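PDB 5OI9: putative uncharacterized protein from Trichoplax adhaerens, which comprises the N-terminal domain of a STIL-family centriole protein, and probably serves centriole assembly by binding a partner such as CEP85. Local coordinates for residues E27-L32 with A194-V199; Y143-T148 with G188-S193. One frame throughout, in Å; residues are numbered along the deposited sequence. Where two conformers were deposited one is given.

Contact 1: E27-L32 with A194-V199; sequences EELHLL and ALITAV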
ATOM      1  N   GLU A  27     -19.647   5.520   6.268  1.00 26.89           N
ATOM      2  CA  GLU A  27     -18.398   4.911   6.699  1.00 26.45           C
ATOM      3  C   GLU A  27     -17.239   5.718   6.137  1.00 24.51           C
ATOM      4  O   GLU A  27     -17.308   6.224   5.012  1.00 25.06           O
ATOM      5  CB  GLU A  27     -18.291   3.447   6.246  1.00 26.68           C
ATOM      6  CG  GLU A  27     -19.468   2.566   6.645  1.00 32.18           C
ATOM      7  CD  GLU A  27     -19.421   2.129   8.099  1.00 36.75           C
ATOM      8  OE1 GLU A  27     -20.446   1.621   8.598  1.00 41.28           O
ATOM      9  OE2 GLU A  27     -18.362   2.288   8.741  1.00 29.81           O
ATOM     10  N   GLU A  28     -16.180   5.846   6.928  1.00 27.26           N
ATOM     11  CA  GLU A  28     -14.955   6.510   6.503  1.00 24.94           C
ATOM     12  C   GLU A  28     -13.895   5.447   6.259  1.00 27.76           C
ATOM     13  O   GLU A  28     -13.559   4.681   7.169  1.00 26.62           O
ATOM     14  CB  GLU A  28     -14.486   7.520   7.547  1.00 33.67           C
ATOM     15  CG  GLU A  28     -15.438   8.689   7.747  1.00 40.43           C
ATOM     16  CD  GLU A  28     -15.055   9.554   8.934  1.00 81.28           C
ATOM     17  OE1 GLU A  28     -14.240   9.099   9.767  1.00 78.28           O
ATOM     18  OE2 GLU A  28     -15.569  10.688   9.034  1.00 91.14           O
ATOM     19  N   LEU A  29     -13.375   5.402   5.039  1.00 22.22           N
ATOM     20  CA  LEU A  29     -12.410   4.394   4.628  1.00 17.90           C
ATOM     21  C   LEU A  29     -11.014   4.996   4.575  1.00 19.69           C
ATOM     22  O   LEU A  29     -10.832   6.132   4.122  1.00 15.02           O
ATOM     23  CB  LEU A  29     -12.783   3.811   3.259  1.00 16.99           C
ATOM     24  CG  LEU A  29     -14.234   3.345   3.091  1.00 23.64           C
ATOM     25  CD1 LEU A  29     -14.462   2.738   1.710  1.00 15.36           C
ATOM     26  CD2 LEU A  29     -14.617   2.353   4.185  1.00 23.16           C
ATOM     27  N   HIS A  30     -10.030   4.232   5.046  1.00 18.50           N
ATOM     28  CA  HIS A  30      -8.630   4.606   4.902  1.00 23.65           C
ATOM     29  C   HIS A  30      -7.773   3.360   5.053  1.00 19.90           C
ATOM     30  O   HIS A  30      -8.188   2.370   5.663  1.00 22.08           O
ATOM     31  CB  HIS A  30      -8.204   5.674   5.916  1.00 17.10           C
ATOM     32  CG  HIS A  30      -6.815   6.189   5.690  1.00 25.77           C
ATOM     33  ND1 HIS A  30      -5.715   5.676   6.343  1.00 21.76           N
ATOM     34  CD2 HIS A  30      -6.347   7.152   4.862  1.00 19.49           C
ATOM     35  CE1 HIS A  30      -4.629   6.311   5.936  1.00 26.40           C
ATOM     36  NE2 HIS A  30      -4.985   7.210   5.035  1.00 21.67           N
ATOM     37  N   LEU A  31      -6.564   3.431   4.486  1.00 22.17           N
ATOM     38  CA  LEU A  31      -5.644   2.294   4.484  1.00 21.08           C
ATOM     39  C   LEU A  31      -5.466   1.697   5.876  1.00 24.72           C
ATOM     40  O   LEU A  31      -5.504   0.474   6.050  1.00 23.08           O
ATOM     41  CB  LEU A  31      -4.286   2.726   3.928  1.00 22.16           C
ATOM     42  CG  LEU A  31      -3.212   1.638   3.968  1.00 22.48           C
ATOM     43  CD1 LEU A  31      -3.488   0.595   2.901  1.00 19.82           C
ATOM     44  CD2 LEU A  31      -1.812   2.220   3.818  1.00 20.69           C
ATOM     45  N   LEU A  32      -5.265   2.548   6.880  1.00 16.99           N
ATOM     46  CA  LEU A  32      -4.935   2.102   8.225  1.00 27.84           C
ATOM     47  C   LEU A  32      -6.125   2.178   9.174  1.00 30.10           C
ATOM     48  O   LEU A  32      -5.934   2.202  10.394  1.00 29.12           O
ATOM     49  CB  LEU A  32      -3.763   2.921   8.769  1.00 23.85           C
ATOM     50  CG  LEU A  32      -2.501   2.898   7.902  1.00 24.86           C
ATOM     51  CD1 LEU A  32      -1.473   3.903   8.396  1.00 22.38           C
ATOM     52  CD2 LEU A  32      -1.911   1.498   7.865  1.00 27.03           C
ATOM     53  N   ALA A 194      -6.164  10.894   2.263  1.00 20.40           N
ATOM     54  CA  ALA A 194      -7.544  11.052   1.812  1.00 24.24           C
ATOM     55  C   ALA A 194      -8.479  10.029   2.448  1.00 22.77           C
ATOM     56  O   ALA A 194      -8.233   8.821   2.398  1.00 23.26           O
ATOM     57  CB  ALA A 194      -7.604  10.936   0.288  1.00 21.06           C
ATOM     58  N   LEU A 195      -9.555  10.528   3.057  1.00 22.80           N
ATOM     59  CA  LEU A 195     -10.633   9.687   3.559  1.00 24.27           C
ATOM     60  C   LEU A 195     -11.704   9.533   2.486  1.00 20.67           C
ATOM     61  O   LEU A 195     -12.149  10.524   1.899  1.00 27.01           O
ATOM     62  CB  LEU A 195     -11.258  10.286   4.819  1.00 25.59           C
ATOM     63  CG  LEU A 195     -10.441  10.368   6.109  1.00 38.95           C
ATOM     64  CD1 LEU A 195     -11.312  10.887   7.245  1.00 39.11           C
ATOM     65  CD2 LEU A 195      -9.844   9.016   6.462  1.00 34.49           C
ATOM     66  N   ILE A 196     -12.121   8.296   2.239  1.00 21.31           N
ATOM     67  CA  ILE A 196     -13.231   8.021   1.336  1.00 18.13           C
ATOM     68  C   ILE A 196     -14.505   7.917   2.165  1.00 19.69           C
ATOM     69  O   ILE A 196     -14.604   7.070   3.059  1.00 19.11           O
ATOM     70  CB  ILE A 196     -12.996   6.734   0.530  1.00 17.08           C
ATOM     71  CG1 ILE A 196     -11.756   6.866  -0.358  1.00 20.04           C
ATOM     72  CG2 ILE A 196     -14.226   6.400  -0.305  1.00 18.93           C
ATOM     73  CD1 ILE A 196     -11.887   7.908  -1.436  1.00 22.98           C
ATOM     74  N   THR A 197     -15.470   8.789   1.882  1.00 15.92           N
ATOM     75  CA  THR A 197     -16.791   8.691   2.488  1.00 18.42           C
ATOM     76  C   THR A 197     -17.631   7.690   1.703  1.00 19.13           C
ATOM     77  O   THR A 197     -17.764   7.808   0.482  1.00 17.30           O
ATOM     78  CB  THR A 197     -17.481  10.055   2.503  1.00 24.51           C
ATOM     79  OG1 THR A 197     -16.629  11.022   3.129  1.00 29.24           O
ATOM     80  CG2 THR A 197     -18.800   9.980   3.258  1.00 20.88           C
ATOM     81  N   ALA A 198     -18.197   6.705   2.399  1.00 17.78           N
ATOM     82  CA  ALA A 198     -18.967   5.646   1.761  1.00 15.44           C
ATOM     83  C   ALA A 198     -20.358   5.576   2.373  1.00 18.28           C
ATOM     84  O   ALA A 198     -20.499   5.518   3.598  1.00 18.91           O
ATOM     85  CB  ALA A 198     -18.261   4.293   1.893  1.00 16.82           C
ATOM     86  N   VAL A 199     -21.373   5.557   1.517  1.00 15.97           N
ATOM     87  CA  VAL A 199     -22.772   5.586   1.926  1.00 16.92           C
ATOM     88  C   VAL A 199     -23.463   4.361   1.336  1.00 17.17           C
ATOM     89  O   VAL A 199     -23.423   4.171   0.120  1.00 17.62           O
ATOM     90  CB  VAL A 199     -23.484   6.869   1.466  1.00 26.10           C
ATOM     91  CG1 VAL A 199     -24.982   6.719   1.599  1.00 20.67           C
ATOM     92  CG2 VAL A 199     -22.989   8.069   2.259  1.00 25.32           C
TER
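Residues 27-29 add an antiparallel edge strand to a mixed sheet by lying alongside 196-199, with Glu-27/Ala-198 and Leu-29/Ile-196 as hydrogen-bonded pairs and Glu-28/Thr-197 as the non-hydrogen-bonded pair between them. Each hydrogen-bonded pair carries two backbone bonds. Glu-27 N donates to Ala-198 O at 2.8 Å, and Ala-198 N donates back to Glu-27 O. Two residues on, Leu-29 N reaches Ile-196 O at 2.9 Å, while Ile-196 N approaches a lone pair of Leu-29 O in the carbonyl plane, with an N-H...O angle of 165°. Glu-28 and Thr-197 turn their side chains to the other face of the sheet.

On the face of Leu-29, Ile-196 and Ala-198, apolar groups fill in beside the ladder. Leu-29 crosses Ile-196 obliquely, CB to CB at 4.0 Å, and with CG anti to its carbonyl carbon (chi1 -50°) it carries CD1 to 4.1 Å from Ala-198 CB. Trp-273 and Leu-280 of helix 270-281 pack on Ile-196 from this side.

Past the strand end, Leu-195 CD2 lies against His-30 CB at 3.8 Å. The imidazole, its CG anti to the backbone N (chi1 -173°), is fixed at both nitrogens: NE2 bonds to Pro-192 O, and ND1 accepts from Leu-32 N, so the neutral NE2-H form is likely. An alanine here would remove the imidazole and both its bonds, and would probably loosen the turn through Leu-32 and its tie to Pro-192. The oxygen of Ala-194, itself bonded by Trp-273 NE1, lies in the imidazole plane at its edge, 3.5 Å from His-30 CD2.

Contact 2: Y143-T148 with G188-S193; sequences YDAFQT and GVVVPS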
ATOM      1  N   TYR A 143       8.206  14.431   1.365  1.00 21.17           N
ATOM      2  CA  TYR A 143       7.484  15.061   0.265  1.00 15.88           C
ATOM      3  C   TYR A 143       7.859  14.434  -1.071  1.00 21.32           C
ATOM      4  O   TYR A 143       6.988  14.130  -1.894  1.00 20.58           O
ATOM      5  CB  TYR A 143       7.765  16.566   0.254  1.00 19.33           C
ATOM      6  CG  TYR A 143       7.257  17.285  -0.976  1.00 21.41           C
ATOM      7  CD1 TYR A 143       5.938  17.713  -1.059  1.00 19.88           C
ATOM      8  CD2 TYR A 143       8.099  17.543  -2.052  1.00 24.45           C
ATOM      9  CE1 TYR A 143       5.470  18.373  -2.178  1.00 19.39           C
ATOM     10  CE2 TYR A 143       7.639  18.200  -3.177  1.00 27.30           C
ATOM     11  CZ  TYR A 143       6.323  18.612  -3.235  1.00 30.01           C
ATOM     12  OH  TYR A 143       5.860  19.268  -4.353  1.00 32.63           O
ATOM     13  N   ASP A 144       9.159  14.237  -1.307  1.00 21.43           N
ATOM     14  CA  ASP A 144       9.590  13.640  -2.565  0.77 19.74           C
ATOM     15  C   ASP A 144       9.091  12.206  -2.696  1.00 22.39           C
ATOM     16  O   ASP A 144       8.726  11.771  -3.794  1.00 18.96           O
ATOM     17  CB  ASP A 144      11.113  13.702  -2.680  0.77 21.38           C
ATOM     18  CG  ASP A 144      11.620  15.117  -2.888  0.77 26.41           C
ATOM     19  OD1 ASP A 144      10.932  15.897  -3.581  0.77 22.50           O
ATOM     20  OD2 ASP A 144      12.701  15.452  -2.360  0.77 29.35           O
ATOM     21  N   ALA A 145       9.058  11.461  -1.589  1.00 19.72           N
ATOM     22  CA  ALA A 145       8.544  10.097  -1.640  1.00 18.25           C
ATOM     23  C   ALA A 145       7.061  10.080  -1.990  1.00 19.69           C
ATOM     24  O   ALA A 145       6.608   9.224  -2.760  1.00 15.83           O
ATOM     25  CB  ALA A 145       8.789   9.390  -0.309  1.00 14.64           C
ATOM     26  N   PHE A 146       6.289  11.024  -1.444  1.00 17.38           N
ATOM     27  CA  PHE A 146       4.856  11.044  -1.713  1.00 19.58           C
ATOM     28  C   PHE A 146       4.555  11.491  -3.138  1.00 18.61           C
ATOM     29  O   PHE A 146       3.586  11.015  -3.744  1.00 23.47           O
ATOM     30  CB  PHE A 146       4.139  11.946  -0.712  1.00 15.80           C
ATOM     31  CG  PHE A 146       2.643  11.900  -0.828  1.00 20.10           C
ATOM     32  CD1 PHE A 146       1.945  10.755  -0.477  1.00 22.21           C
ATOM     33  CD2 PHE A 146       1.933  12.996  -1.290  1.00 18.67           C
ATOM     34  CE1 PHE A 146       0.566  10.705  -0.585  1.00 21.80           C
ATOM     35  CE2 PHE A 146       0.552  12.952  -1.395  1.00 22.16           C
ATOM     36  CZ  PHE A 146      -0.129  11.806  -1.039  1.00 18.99           C
ATOM     37  N   GLN A 147       5.360  12.405  -3.686  1.00 16.65           N
ATOM     38  CA  GLN A 147       5.214  12.759  -5.094  1.00 21.69           C
ATOM     39  C   GLN A 147       5.422  11.542  -5.986  1.00 22.99           C
ATOM     40  O   GLN A 147       4.648  11.304  -6.922  1.00 16.77           O
ATOM     41  CB  GLN A 147       6.194  13.873  -5.463  1.00 24.05           C
ATOM     42  CG  GLN A 147       5.911  15.196  -4.768  1.00 24.21           C
ATOM     43  CD  GLN A 147       4.563  15.772  -5.151  1.00 34.92           C
ATOM     44  OE1 GLN A 147       4.119  15.636  -6.289  1.00 51.28           O
ATOM     45  NE2 GLN A 147       3.900  16.413  -4.197  1.00 45.80           N
ATOM     46  N   THR A 148       6.460  10.752  -5.701  1.00 17.63           N
ATOM     47  CA  THR A 148       6.673   9.511  -6.442  1.00 16.15           C
ATOM     48  C   THR A 148       5.500   8.556  -6.260  1.00 18.48           C
ATOM     49  O   THR A 148       5.071   7.898  -7.217  1.00 16.82           O
ATOM     50  CB  THR A 148       7.983   8.852  -5.998  1.00 22.23           C
ATOM     51  OG1 THR A 148       9.087   9.686  -6.367  1.00 26.04           O
ATOM     52  CG2 THR A 148       8.149   7.484  -6.645  1.00 12.68           C
ATOM     53  N   GLY A 188      10.777   5.178   7.952  1.00 21.88           N
ATOM     54  CA  GLY A 188       9.813   6.222   7.669  1.00 19.64           C
ATOM     55  C   GLY A 188       8.862   5.790   6.573  1.00 18.22           C
ATOM     56  O   GLY A 188       9.225   5.043   5.664  1.00 16.69           O
ATOM     57  N   VAL A 189       7.625   6.275   6.673  1.00 18.46           N
ATOM     58  CA  VAL A 189       6.565   5.906   5.742  1.00 18.68           C
ATOM     59  C   VAL A 189       5.751   7.146   5.394  1.00 15.50           C
ATOM     60  O   VAL A 189       5.638   8.084   6.189  1.00 15.66           O
ATOM     61  CB  VAL A 189       5.654   4.798   6.325  1.00 16.12           C
ATOM     62  CG1 VAL A 189       4.797   5.345   7.462  1.00 16.13           C
ATOM     63  CG2 VAL A 189       4.790   4.173   5.239  1.00 14.76           C
ATOM     64  N   VAL A 190       5.199   7.155   4.183  1.00 14.36           N
ATOM     65  CA  VAL A 190       4.214   8.145   3.769  1.00 16.38           C
ATOM     66  C   VAL A 190       3.010   7.410   3.197  1.00 21.77           C
ATOM     67  O   VAL A 190       3.161   6.440   2.446  1.00 16.36           O
ATOM     68  CB  VAL A 190       4.781   9.152   2.740  1.00 20.30           C
ATOM     69  CG1 VAL A 190       5.829  10.037   3.385  1.00 20.94           C
ATOM     70  CG2 VAL A 190       5.366   8.432   1.538  1.00 21.06           C
ATOM     71  N   VAL A 191       1.819   7.851   3.581  1.00 20.98           N
ATOM     72  CA  VAL A 191       0.564   7.271   3.106  0.55 18.93           C
ATOM     73  C   VAL A 191      -0.370   8.412   2.723  1.00 21.00           C
ATOM     74  O   VAL A 191      -0.418   9.424   3.438  1.00 22.55           O
ATOM     75  CB  VAL A 191      -0.068   6.365   4.175  0.55 19.72           C
ATOM     76  CG1 VAL A 191      -1.444   5.885   3.734  0.55 17.68           C
ATOM     77  CG2 VAL A 191       0.837   5.181   4.475  0.55 21.99           C
ATOM     78  N   PRO A 192      -1.112   8.313   1.619  1.00 20.19           N
ATOM     79  CA  PRO A 192      -2.113   9.342   1.326  1.00 19.47           C
ATOM     80  C   PRO A 192      -3.126   9.420   2.455  1.00 21.99           C
ATOM     81  O   PRO A 192      -3.562   8.402   2.997  1.00 23.22           O
ATOM     82  CB  PRO A 192      -2.755   8.856   0.021  1.00 19.69           C
ATOM     83  CG  PRO A 192      -1.735   7.977  -0.600  1.00 18.09           C
ATOM     84  CD  PRO A 192      -1.003   7.324   0.533  1.00 17.64           C
ATOM     85  N   SER A 193      -3.480  10.645   2.828  1.00 19.66           N
ATOM     86  CA  SER A 193      -4.381  10.850   3.950  1.00 21.82           C
ATOM     87  C   SER A 193      -5.851  10.825   3.555  1.00 18.16           C
ATOM     88  O   SER A 193      -6.701  10.714   4.437  1.00 23.03           O
ATOM     89  CB  SER A 193      -4.066  12.178   4.643  1.00 22.92           C
ATOM     90  OG  SER A 193      -4.263  13.265   3.762  1.00 31.96           O
TER
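Apolar contacts carry this meeting of helix 139-155 with strand 180-192, and they fall into an aliphatic patch and an aromatic one. In the first, Val-190 points toward the helix with CG1 beside its own backbone N (chi1 -68°) and CG2 in the crowded position between N and carbonyl carbon. That CG2 methyl meets Ala-145 CB at 4.0 Å and also lies 4.3 Å from Phe-146 CB, so a single branch touches two successive helical residues.

The arrangement is a helix packed on one face of a beta sheet, the local axes 8.5 Å apart and inclined by 46°. Strands 167-176 and 322-334 flank the valine's strand, and Phe-322 and Tyr-324 of the latter also touch Val-190.

The aromatic patch belongs to Phe-146. Its CG stands anti to the backbone N (chi1 -174°), which sends the ring along the strand to Pro-192, whose pyrrolidine it crosses obliquely. CE1 does most of the touching, 3.6 Å from both Pro-192 CA and Pro-192 CG, whereas Pro-192 CB lies in the ring plane at its edge, 3.8 Å from Phe-146 CE1. The ring of Phe-322 meets that of Phe-146 as well.

Contacts 1 and 2 differ as main-chain pairing differs from side-chain packing. Contact 2 is largely buried between a helix and the larger mixed sheet, its cohesion apolar, though Ala-145 is partly exposed. Contact 1, at the margin of the other sheet, is only partly buried: backbone bonds dominate, and Glu-28 and Leu-195 are exposed. Strands 180-192 and 196-200 follow each other in the chain, so the short link after Pro-192 passes from one sheet to the other. The centres lie about 18 Å apart, yet the histidine of contact 1 meets the proline of contact 2, and Leu-31 CD2 packs 3.7 Å from Val-191 CG1. Pro-192 thus faces both, its ring turned to the helix and its carbonyl to the histidine.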